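Local atomic coordinates of odorant binding protein 4 (Chrysopa pallens, PDB entry 6JPM), a protein that probably binds odorants, as a secreted member of the PBP/GOBP family of insect odorant-binding proteins. Residues C49-T53 with M54-K58. Numbering follows the deposited sequence.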
ATOM      1  N   CYS A  49       3.236   3.171  -7.509  1.00 23.15           N
ATOM      2  CA  CYS A  49       2.945   4.613  -7.473  1.00 18.68           C
ATOM      3  C   CYS A  49       2.417   4.976  -6.086  1.00 20.78           C
ATOM      4  O   CYS A  49       2.885   5.879  -5.573  1.00 24.57           O
ATOM      5  CB  CYS A  49       1.935   5.008  -8.532  1.00 21.62           C
ATOM      6  SG  CYS A  49       1.546   6.769  -8.558  1.00 29.81           S
ATOM      7  N   ILE A  50       1.468   4.231  -5.551  1.00 23.06           N
ATOM      8  CA  ILE A  50       0.885   4.553  -4.251  1.00 20.61           C
ATOM      9  C   ILE A  50       1.955   4.497  -3.165  1.00 20.79           C
ATOM     10  O   ILE A  50       2.115   5.435  -2.376  1.00 22.38           O
ATOM     11  CB  ILE A  50      -0.281   3.599  -3.933  1.00 18.35           C
ATOM     12  CG1 ILE A  50      -1.532   3.925  -4.783  1.00 21.03           C
ATOM     13  CG2 ILE A  50      -0.583   3.611  -2.436  1.00 19.66           C
ATOM     14  CD1 ILE A  50      -2.104   5.342  -4.594  1.00 18.22           C
ATOM     15  N   LEU A  51       2.702   3.394  -3.109  1.00 19.44           N
ATOM     16  CA  LEU A  51       3.677   3.212  -2.039  1.00 23.51           C
ATOM     17  C   LEU A  51       4.900   4.103  -2.221  1.00 20.81           C
ATOM     18  O   LEU A  51       5.521   4.496  -1.234  1.00 25.68           O
ATOM     19  CB  LEU A  51       4.075   1.740  -1.935  1.00 21.60           C
ATOM     20  CG  LEU A  51       2.966   0.851  -1.371  1.00 26.77           C
ATOM     21  CD1 LEU A  51       3.187  -0.595  -1.782  1.00 25.13           C
ATOM     22  CD2 LEU A  51       2.910   0.991   0.176  1.00 22.80           C
ATOM     23  N   GLU A  52       5.260   4.451  -3.458  1.00 21.36           N
ATOM     24  CA  GLU A  52       6.272   5.495  -3.634  1.00 25.36           C
ATOM     25  C   GLU A  52       5.763   6.837  -3.116  1.00 27.03           C
ATOM     26  O   GLU A  52       6.482   7.558  -2.421  1.00 25.04           O
ATOM     27  CB  GLU A  52       6.675   5.622  -5.103  1.00 22.59           C
ATOM     28  CG  GLU A  52       7.729   4.614  -5.565  1.00 29.94           C
ATOM     29  CD  GLU A  52       8.181   4.883  -6.996  1.00 42.96           C
ATOM     30  OE1 GLU A  52       7.615   5.803  -7.627  1.00 48.72           O
ATOM     31  OE2 GLU A  52       9.088   4.179  -7.494  1.00 46.35           O
ATOM     32  N   THR A  53       4.511   7.170  -3.424  1.00 26.51           N
ATOM     33  CA  THR A  53       3.936   8.429  -2.955  1.00 27.77           C
ATOM     34  C   THR A  53       3.853   8.476  -1.437  1.00 26.42           C
ATOM     35  O   THR A  53       4.054   9.539  -0.845  1.00 27.41           O
ATOM     36  CB  THR A  53       2.562   8.626  -3.583  1.00 26.23           C
ATOM     37  OG1 THR A  53       2.717   8.669  -4.999  1.00 25.90           O
ATOM     38  CG2 THR A  53       1.907   9.921  -3.105  1.00 24.53           C
ATOM     39  N   MET A  54       3.586   7.343  -0.790  1.00 26.71           N
ATOM     40  CA  MET A  54       3.629   7.282   0.665  1.00 27.34           C
ATOM     41  C   MET A  54       5.049   7.263   1.216  1.00 27.26           C
ATOM     42  O   MET A  54       5.213   7.312   2.440  1.00 29.77           O
ATOM     43  CB  MET A  54       2.890   6.043   1.172  1.00 19.70           C
ATOM     44  CG  MET A  54       1.388   6.049   0.868  1.00 26.80           C
ATOM     45  SD  MET A  54       0.675   4.413   1.180  1.00 28.08           S
ATOM     46  CE  MET A  54       0.594   4.400   2.976  1.00 34.10           C
ATOM     47  N   LYS A  55       6.062   7.164   0.348  1.00 24.88           N
ATOM     48  CA  LYS A  55       7.479   7.062   0.695  1.00 30.56           C
ATOM     49  C   LYS A  55       7.825   5.752   1.394  1.00 33.53           C
ATOM     50  O   LYS A  55       8.933   5.612   1.911  1.00 35.59           O
ATOM     51  CB  LYS A  55       7.937   8.255   1.542  1.00 34.77           C
ATOM     52  CG  LYS A  55       7.927   9.558   0.748  1.00 39.61           C
ATOM     53  CD  LYS A  55       8.214  10.767   1.624  1.00 56.05           C
ATOM     54  CE  LYS A  55       7.003  11.145   2.461  1.00 66.08           C
ATOM     55  NZ  LYS A  55       7.166  12.493   3.072  1.00 73.28           N
ATOM     56  N   ILE A  56       6.910   4.784   1.401  1.00 30.68           N
ATOM     57  CA  ILE A  56       7.154   3.472   1.996  1.00 27.64           C
ATOM     58  C   ILE A  56       8.027   2.611   1.084  1.00 28.07           C
ATOM     59  O   ILE A  56       8.822   1.797   1.563  1.00 32.59           O
ATOM     60  CB  ILE A  56       5.796   2.801   2.302  1.00 24.10           C
ATOM     61  CG1 ILE A  56       5.034   3.620   3.357  1.00 28.76           C
ATOM     62  CG2 ILE A  56       5.977   1.359   2.762  1.00 22.95           C
ATOM     63  CD1 ILE A  56       5.719   3.636   4.737  1.00 27.47           C
ATOM     64  N   ILE A  57       7.883   2.754  -0.234  1.00 25.63           N
ATOM     65  CA  ILE A  57       8.696   2.029  -1.205  1.00 28.47           C
ATOM     66  C   ILE A  57       9.598   3.023  -1.929  1.00 24.53           C
ATOM     67  O   ILE A  57       9.138   4.069  -2.400  1.00 21.28           O
ATOM     68  CB  ILE A  57       7.828   1.248  -2.211  1.00 30.87           C
ATOM     69  CG1 ILE A  57       7.176   0.011  -1.570  1.00 28.68           C
ATOM     70  CG2 ILE A  57       8.636   0.854  -3.433  1.00 33.91           C
ATOM     71  CD1 ILE A  57       8.149  -1.105  -1.195  1.00 28.60           C
ATOM     72  N   LYS A  58      10.881   2.697  -2.020  1.00 25.89           N
ATOM     73  CA  LYS A  58      11.828   3.558  -2.707  1.00 26.63           C
ATOM     74  C   LYS A  58      12.725   2.675  -3.556  1.00 25.18           C
ATOM     75  O   LYS A  58      13.379   1.771  -3.027  1.00 27.79           O
ATOM     76  CB  LYS A  58      12.640   4.377  -1.694  1.00 33.84           C
ATOM     77  CG  LYS A  58      13.598   5.368  -2.293  1.00 45.59           C
ATOM     78  CD  LYS A  58      14.176   6.269  -1.206  1.00 56.92           C
ATOM     79  CE  LYS A  58      14.771   5.457  -0.054  1.00 67.41           C
ATOM     80  NZ  LYS A  58      15.937   4.613  -0.461  1.00 74.68           N
TER
HETATM   81  O   HOH W   1       9.417   6.923  -2.431  1.00 42.95           O
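Leu51 and Ile57 meet where the chain, on leaving helix 41-53, doubles back over the last helical turn. Ile57 lays CG1 against CB of Leu51, 3.6 Å away, and the same CG1 also reaches Leu51 CD1, so the isoleucine bump fits against the root and one branch of the leucine. The other branch, CD2, lies across the CB-CG2 edge of Ile56, 4.0 Å from both, and has Met54 SD as a further neighbour. Met54 lies along the helix end, CG 3.4 Å from Ile50 O; its extended chi2 (168°) carries SD to Ile50 CG2, 3.9 Å away, and the bend at chi3 turns only CE. The reversal is a Schellman motif, with Lys55 at positive phi (67°) and two defining bonds, a weak one from Ile56 N to Leu51 O and one from Lys55 N to Glu52 O. Leu51 O is gripped additionally by Ile57 N, in a nearly straight bond of 3.1 Å that comes from above the carbonyl plane, while Met54 N keeps the helical bond to Ile50 O. A water donates to both Glu52 O and Ile57 O, bridging helix end and strand 57-58, and Glu52 CA offers a C-H contact to Ile57 O. On the helix flank Thr53 sets OG1 beside its own backbone N (chi1 -60°), from where it bonds Cys49 O at 2.9 Å; Thr53 N reaches that oxygen from the opposite face of the carbonyl plane. A valine here has no hydroxyl to give, and Cys49 O would probably be left with the Thr53 backbone N-H as its one remaining donor from this residue. Cys49 itself is tied by a disulfide to Cys18 of helix 4-22, whose Met14 touches both Ile50 and Met54, while Phe104 of helix 99-111 packs on Leu51 and Ile56.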